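Local coordinates for uncharacterized protein (Staphylococcus aureus subsp. aureus, PDB 4H0A) that is of unknown function but belongs to the CAP family of cysteine-rich secretory proteins and carries a CAP-associated N-terminal region, at residues 266-277 against 314-323. Numbering follows the deposited sequence.
Sequences VTYKTTAQNVGY and DYYSLIFLEK
Two antiparallel neighbours in the central sheet of the CAP domain, 270-277 and the C-terminal strand 315-322, run at 164° to each other; the sheet is the middle layer of an alpha-beta-alpha sandwich, with helix 229-242 against one face and helix 282-290 against the other. Pairing of Asn274 with Leu318 is evidenced by two backbone bonds, Asn274 N to Leu318 O at 3.0 Å and Leu318 N to Asn274 O at 2.9 Å; the Ala272-Phe320 and Gly276-Tyr316 pairs follow the same pattern, although Ala272 N to Phe320 O is weak.

Phe320 O also accepts from Thr271 OG1 (2.8 Å), which lies nearly along the axis of that carbonyl. That hydroxyl is brought there by chi1 of -167°, which sets it opposite the main-chain nitrogen. On the helix 229-242 side, the extended Gln273 chain delivers NE2 to Ser317 OG at 3.0 Å, the hydroxyl oxygen sitting 21° out of the amide plane of Gln273. On the other face, the Asn274 amide meets the edge of the Phe320 ring, CG to CE1 3.6 Å, while its ND2 donates to His295 O.

Tyr277 lays CD1 over one face of the Tyr315 ring, offset toward the rim. At the opposite end, Thr270 OG1 donates to the anti lone pair of Glu322 OE1, and Lys323, bent at chi2 and chi3, reaches Thr267 with NZ, which donates to both O (2.9 Å) and OG1 (3.0 Å) of that residue.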
ATOM      1  N   VAL A 266     -18.470 -23.095  -6.754  1.00 79.68           N
ATOM      2  CA  VAL A 266     -17.625 -22.827  -5.590  1.00 76.31           C
ATOM      3  C   VAL A 266     -18.482 -23.018  -4.338  1.00 84.11           C
ATOM      4  O   VAL A 266     -19.590 -22.484  -4.289  1.00 86.72           O
ATOM      5  CB  VAL A 266     -17.013 -21.399  -5.654  1.00 76.72           C
ATOM      6  CG1 VAL A 266     -16.156 -21.104  -4.421  1.00 73.37           C
ATOM      7  CG2 VAL A 266     -16.200 -21.210  -6.934  1.00 74.51           C
ATOM      8  N   THR A 267     -17.997 -23.784  -3.344  1.00 80.98           N
ATOM      9  CA  THR A 267     -18.732 -24.004  -2.089  1.00 83.53           C
ATOM     10  C   THR A 267     -18.250 -22.970  -1.065  1.00 84.84           C
ATOM     11  O   THR A 267     -17.048 -22.724  -0.977  1.00 80.75           O
ATOM     12  CB  THR A 267     -18.550 -25.449  -1.593  1.00 94.48           C
ATOM     13  OG1 THR A 267     -17.158 -25.705  -1.393  1.00 90.79           O
ATOM     14  CG2 THR A 267     -19.137 -26.475  -2.561  1.00 96.77           C
ATOM     15  N   TYR A 268     -19.176 -22.349  -0.319  1.00 83.35           N
ATOM     16  CA  TYR A 268     -18.830 -21.321   0.669  1.00 81.41           C
ATOM     17  C   TYR A 268     -19.967 -21.054   1.650  1.00 87.99           C
ATOM     18  O   TYR A 268     -21.125 -21.329   1.339  1.00 91.31           O
ATOM     19  CB  TYR A 268     -18.479 -19.998  -0.041  1.00 80.60           C
ATOM     20  CG  TYR A 268     -19.640 -19.380  -0.797  1.00 85.74           C
ATOM     21  CD1 TYR A 268     -20.034 -19.874  -2.033  1.00 89.49           C
ATOM     22  CD2 TYR A 268     -20.350 -18.308  -0.268  1.00 88.13           C
ATOM     23  CE1 TYR A 268     -21.112 -19.324  -2.725  1.00 93.70           C
ATOM     24  CE2 TYR A 268     -21.433 -17.752  -0.947  1.00 92.04           C
ATOM     25  CZ  TYR A 268     -21.809 -18.258  -2.180  1.00102.17           C
ATOM     26  OH  TYR A 268     -22.870 -17.686  -2.846  1.00106.90           O
ATOM     27  N   LYS A 269     -19.632 -20.467   2.812  1.00 82.55           N
ATOM     28  CA  LYS A 269     -20.615 -20.062   3.823  1.00 84.82           C
ATOM     29  C   LYS A 269     -20.944 -18.582   3.627  1.00 87.00           C
ATOM     30  O   LYS A 269     -22.117 -18.220   3.553  1.00 89.93           O
ATOM     31  CB  LYS A 269     -20.100 -20.328   5.246  1.00 86.92           C
ATOM     32  CG  LYS A 269     -19.989 -21.812   5.573  1.00104.50           C
ATOM     33  CD  LYS A 269     -19.678 -22.080   7.053  1.00116.19           C
ATOM     34  CE  LYS A 269     -18.277 -22.587   7.285  1.00126.98           C
ATOM     35  NZ  LYS A 269     -18.057 -22.988   8.698  1.00139.88           N
ATOM     36  N   THR A 270     -19.907 -17.731   3.533  1.00 78.97           N
ATOM     37  CA  THR A 270     -20.063 -16.290   3.314  1.00 77.94           C
ATOM     38  C   THR A 270     -19.005 -15.773   2.341  1.00 77.40           C
ATOM     39  O   THR A 270     -17.982 -16.427   2.107  1.00 73.98           O
ATOM     40  CB  THR A 270     -19.999 -15.512   4.635  1.00 83.16           C
ATOM     41  OG1 THR A 270     -18.758 -15.781   5.286  1.00 78.93           O
ATOM     42  CG2 THR A 270     -21.173 -15.825   5.562  1.00 83.84           C
ATOM     43  N   THR A 271     -19.277 -14.596   1.765  1.00 74.18           N
ATOM     44  CA  THR A 271     -18.384 -13.952   0.805  1.00 70.94           C
ATOM     45  C   THR A 271     -18.585 -12.436   0.800  1.00 75.52           C
ATOM     46  O   THR A 271     -19.658 -11.944   1.151  1.00 78.31           O
ATOM     47  CB  THR A 271     -18.619 -14.525  -0.606  1.00 75.89           C
ATOM     48  OG1 THR A 271     -17.543 -14.124  -1.460  1.00 68.70           O
ATOM     49  CG2 THR A 271     -19.963 -14.098  -1.206  1.00 76.25           C
ATOM     50  N   ALA A 272     -17.562 -11.709   0.359  1.00 69.10           N
ATOM     51  CA  ALA A 272     -17.610 -10.251   0.246  1.00 69.23           C
ATOM     52  C   ALA A 272     -16.547  -9.780  -0.727  1.00 70.52           C
ATOM     53  O   ALA A 272     -15.747 -10.593  -1.193  1.00 68.50           O
ATOM     54  CB  ALA A 272     -17.413  -9.610   1.607  1.00 69.67           C
ATOM     55  N   GLN A 273     -16.540  -8.481  -1.051  1.00 66.56           N
ATOM     56  CA  GLN A 273     -15.595  -7.941  -2.018  1.00 63.14           C
ATOM     57  C   GLN A 273     -15.190  -6.515  -1.685  1.00 65.45           C
ATOM     58  O   GLN A 273     -16.045  -5.695  -1.359  1.00 67.20           O
ATOM     59  CB  GLN A 273     -16.237  -7.974  -3.411  1.00 65.95           C
ATOM     60  CG  GLN A 273     -15.333  -7.510  -4.549  1.00 72.22           C
ATOM     61  CD  GLN A 273     -16.020  -7.560  -5.892  1.00 86.98           C
ATOM     62  OE1 GLN A 273     -17.213  -7.868  -6.014  1.00 82.60           O
ATOM     63  NE2 GLN A 273     -15.276  -7.227  -6.932  1.00 77.18           N
ATOM     64  N   ASN A 274     -13.891  -6.218  -1.826  1.00 57.96           N
ATOM     65  CA  ASN A 274     -13.340  -4.880  -1.664  1.00 56.35           C
ATOM     66  C   ASN A 274     -12.874  -4.429  -3.020  1.00 59.67           C
ATOM     67  O   ASN A 274     -12.254  -5.219  -3.735  1.00 57.21           O
ATOM     68  CB  ASN A 274     -12.196  -4.866  -0.652  1.00 52.35           C
ATOM     69  CG  ASN A 274     -12.637  -4.858   0.782  1.00 65.98           C
ATOM     70  OD1 ASN A 274     -13.820  -4.921   1.084  1.00 59.23           O
ATOM     71  ND2 ASN A 274     -11.689  -4.825   1.703  1.00 53.50           N
ATOM     72  N   VAL A 275     -13.192  -3.187  -3.400  1.00 58.30           N
ATOM     73  CA  VAL A 275     -12.808  -2.633  -4.697  1.00 58.63           C
ATOM     74  C   VAL A 275     -12.218  -1.238  -4.492  1.00 64.46           C
ATOM     75  O   VAL A 275     -12.607  -0.536  -3.556  1.00 66.24           O
ATOM     76  CB  VAL A 275     -14.009  -2.595  -5.690  1.00 65.75           C
ATOM     77  CG1 VAL A 275     -13.569  -2.109  -7.070  1.00 65.08           C
ATOM     78  CG2 VAL A 275     -14.679  -3.959  -5.799  1.00 66.54           C
ATOM     79  N   GLY A 276     -11.286  -0.865  -5.365  1.00 60.54           N
ATOM     80  CA  GLY A 276     -10.641   0.442  -5.367  1.00 61.36           C
ATOM     81  C   GLY A 276     -10.405   0.933  -6.780  1.00 68.90           C
ATOM     82  O   GLY A 276     -10.089   0.118  -7.648  1.00 66.72           O
ATOM     83  N   TYR A 277     -10.557   2.258  -7.030  1.00 70.37           N
ATOM     84  CA  TYR A 277     -10.367   2.863  -8.358  1.00 72.47           C
ATOM     85  C   TYR A 277      -9.286   3.967  -8.367  1.00 74.94           C
ATOM     86  O   TYR A 277      -9.180   4.750  -7.429  1.00 74.70           O
ATOM     87  CB  TYR A 277     -11.701   3.453  -8.866  1.00 79.21           C
ATOM     88  CG  TYR A 277     -11.581   4.154 -10.205  1.00 84.65           C
ATOM     89  CD1 TYR A 277     -11.140   3.470 -11.334  1.00 86.01           C
ATOM     90  CD2 TYR A 277     -11.849   5.513 -10.332  1.00 88.86           C
ATOM     91  CE1 TYR A 277     -10.989   4.116 -12.562  1.00 88.81           C
ATOM     92  CE2 TYR A 277     -11.711   6.168 -11.556  1.00 91.93           C
ATOM     93  CZ  TYR A 277     -11.275   5.465 -12.670  1.00 99.91           C
ATOM     94  OH  TYR A 277     -11.128   6.083 -13.893  1.00104.95           O
ATOM     95  N   ASP A 314      -6.308   1.011 -13.511  1.00 73.70           N
ATOM     96  CA  ASP A 314      -6.678   1.827 -12.365  1.00 73.50           C
ATOM     97  C   ASP A 314      -7.454   1.049 -11.285  1.00 73.40           C
ATOM     98  O   ASP A 314      -7.594   1.573 -10.178  1.00 74.42           O
ATOM     99  CB  ASP A 314      -7.524   3.016 -12.872  1.00 79.25           C
ATOM    100  CG  ASP A 314      -6.701   4.149 -13.460  1.00 94.76           C
ATOM    101  OD1 ASP A 314      -5.549   3.893 -13.884  1.00 94.47           O
ATOM    102  OD2 ASP A 314      -7.216   5.291 -13.510  1.00104.07           O
ATOM    103  N   TYR A 315      -7.940  -0.180 -11.567  1.00 64.30           N
ATOM    104  CA  TYR A 315      -8.771  -0.912 -10.612  1.00 62.04           C
ATOM    105  C   TYR A 315      -8.057  -2.019  -9.822  1.00 58.88           C
ATOM    106  O   TYR A 315      -7.190  -2.713 -10.345  1.00 55.17           O
ATOM    107  CB  TYR A 315      -9.957  -1.550 -11.328  1.00 65.62           C
ATOM    108  CG  TYR A 315     -11.059  -0.590 -11.720  1.00 72.19           C
ATOM    109  CD1 TYR A 315     -12.184  -0.426 -10.919  1.00 76.87           C
ATOM    110  CD2 TYR A 315     -11.030   0.073 -12.941  1.00 74.62           C
ATOM    111  CE1 TYR A 315     -13.229   0.418 -11.298  1.00 81.59           C
ATOM    112  CE2 TYR A 315     -12.069   0.917 -13.334  1.00 79.20           C
ATOM    113  CZ  TYR A 315     -13.173   1.082 -12.512  1.00 89.02           C
ATOM    114  OH  TYR A 315     -14.208   1.925 -12.864  1.00 94.70           O
ATOM    115  N   TYR A 316      -8.515  -2.215  -8.575  1.00 53.25           N
ATOM    116  CA  TYR A 316      -8.078  -3.255  -7.653  1.00 49.75           C
ATOM    117  C   TYR A 316      -9.308  -3.948  -7.108  1.00 53.71           C
ATOM    118  O   TYR A 316     -10.165  -3.267  -6.577  1.00 55.49           O
ATOM    119  CB  TYR A 316      -7.278  -2.643  -6.497  1.00 48.90           C
ATOM    120  CG  TYR A 316      -5.847  -2.282  -6.829  1.00 47.29           C
ATOM    121  CD1 TYR A 316      -5.539  -1.073  -7.447  1.00 49.63           C
ATOM    122  CD2 TYR A 316      -4.793  -3.076  -6.400  1.00 45.79           C
ATOM    123  CE1 TYR A 316      -4.217  -0.699  -7.684  1.00 47.62           C
ATOM    124  CE2 TYR A 316      -3.470  -2.714  -6.629  1.00 45.19           C
ATOM    125  CZ  TYR A 316      -3.184  -1.522  -7.269  1.00 51.82           C
ATOM    126  OH  TYR A 316      -1.866  -1.187  -7.473  1.00 49.64           O
ATOM    127  N   SER A 317      -9.410  -5.273  -7.226  1.00 49.27           N
ATOM    128  CA  SER A 317     -10.552  -6.032  -6.699  1.00 49.91           C
ATOM    129  C   SER A 317     -10.045  -7.197  -5.869  1.00 50.56           C
ATOM    130  O   SER A 317      -9.127  -7.877  -6.315  1.00 47.37           O
ATOM    131  CB  SER A 317     -11.422  -6.544  -7.840  1.00 55.33           C
ATOM    132  OG  SER A 317     -12.371  -7.492  -7.381  1.00 64.51           O
ATOM    133  N   LEU A 318     -10.632  -7.436  -4.677  1.00 46.88           N
ATOM    134  CA  LEU A 318     -10.239  -8.557  -3.818  1.00 44.59           C
ATOM    135  C   LEU A 318     -11.482  -9.204  -3.239  1.00 51.86           C
ATOM    136  O   LEU A 318     -12.205  -8.569  -2.471  1.00 52.13           O
ATOM    137  CB  LEU A 318      -9.297  -8.084  -2.695  1.00 42.54           C
ATOM    138  CG  LEU A 318      -8.576  -9.177  -1.883  1.00 45.31           C
ATOM    139  CD1 LEU A 318      -7.693 -10.071  -2.787  1.00 43.65           C
ATOM    140  CD2 LEU A 318      -7.718  -8.561  -0.794  1.00 44.62           C
ATOM    141  N   ILE A 319     -11.744 -10.461  -3.631  1.00 49.19           N
ATOM    142  CA  ILE A 319     -12.892 -11.235  -3.160  1.00 51.12           C
ATOM    143  C   ILE A 319     -12.430 -12.075  -1.984  1.00 54.72           C
ATOM    144  O   ILE A 319     -11.359 -12.668  -2.058  1.00 52.45           O
ATOM    145  CB  ILE A 319     -13.476 -12.108  -4.299  1.00 54.85           C
ATOM    146  CG1 ILE A 319     -13.979 -11.210  -5.452  1.00 55.63           C
ATOM    147  CG2 ILE A 319     -14.607 -13.015  -3.773  1.00 58.73           C
ATOM    148  CD1 ILE A 319     -14.348 -11.925  -6.690  1.00 57.31           C
ATOM    149  N   PHE A 320     -13.238 -12.137  -0.916  1.00 53.04           N
ATOM    150  CA  PHE A 320     -12.958 -12.936   0.285  1.00 52.21           C
ATOM    151  C   PHE A 320     -13.939 -14.070   0.370  1.00 59.36           C
ATOM    152  O   PHE A 320     -15.072 -13.924  -0.084  1.00 61.20           O
ATOM    153  CB  PHE A 320     -13.076 -12.088   1.560  1.00 53.91           C
ATOM    154  CG  PHE A 320     -12.324 -10.790   1.512  1.00 52.84           C
ATOM    155  CD1 PHE A 320     -12.900  -9.657   0.957  1.00 56.00           C
ATOM    156  CD2 PHE A 320     -11.020 -10.709   1.976  1.00 51.56           C
ATOM    157  CE1 PHE A 320     -12.195  -8.468   0.881  1.00 55.15           C
ATOM    158  CE2 PHE A 320     -10.320  -9.515   1.912  1.00 52.51           C
ATOM    159  CZ  PHE A 320     -10.915  -8.400   1.372  1.00 51.99           C
ATOM    160  N   LEU A 321     -13.539 -15.178   1.000  1.00 56.55           N
ATOM    161  CA  LEU A 321     -14.415 -16.334   1.125  1.00 59.49           C
ATOM    162  C   LEU A 321     -14.178 -17.116   2.403  1.00 64.31           C
ATOM    163  O   LEU A 321     -13.036 -17.306   2.825  1.00 60.62           O
ATOM    164  CB  LEU A 321     -14.164 -17.256  -0.072  1.00 59.33           C
ATOM    165  CG  LEU A 321     -15.285 -18.211  -0.454  1.00 67.27           C
ATOM    166  CD1 LEU A 321     -16.362 -17.486  -1.254  1.00 69.78           C
ATOM    167  CD2 LEU A 321     -14.738 -19.398  -1.232  1.00 68.62           C
ATOM    168  N   GLU A 322     -15.275 -17.586   3.005  1.00 65.66           N
ATOM    169  CA  GLU A 322     -15.260 -18.500   4.132  1.00 67.26           C
ATOM    170  C   GLU A 322     -15.741 -19.824   3.573  1.00 74.98           C
ATOM    171  O   GLU A 322     -16.907 -19.916   3.184  1.00 77.57           O
ATOM    172  CB  GLU A 322     -16.160 -18.006   5.281  1.00 71.12           C
ATOM    173  CG  GLU A 322     -16.386 -19.049   6.370  1.00 82.41           C
ATOM    174  CD  GLU A 322     -17.311 -18.649   7.501  1.00103.30           C
ATOM    175  OE1 GLU A 322     -18.142 -17.732   7.307  1.00100.34           O
ATOM    176  OE2 GLU A 322     -17.248 -19.310   8.562  1.00 95.82           O
ATOM    177  N   LYS A 323     -14.855 -20.829   3.481  1.00 71.18           N
ATOM    178  CA  LYS A 323     -15.240 -22.156   2.989  1.00 77.49           C
ATOM    179  C   LYS A 323     -16.161 -22.836   3.994  1.00100.24           C
ATOM    180  O   LYS A 323     -15.868 -22.764   5.208  1.00103.62           O
ATOM    181  CB  LYS A 323     -14.004 -23.039   2.732  1.00 77.75           C
ATOM    182  CG  LYS A 323     -13.130 -22.591   1.564  1.00 87.97           C
ATOM    183  CD  LYS A 323     -13.801 -22.678   0.179  1.00 98.26           C
ATOM    184  CE  LYS A 323     -14.224 -24.066  -0.233  1.00110.40           C
ATOM    185  NZ  LYS A 323     -14.567 -24.128  -1.681  1.00119.07           N
ATOM    186  OXT LYS A 323     -17.199 -23.388   3.568  1.00126.08           O
TER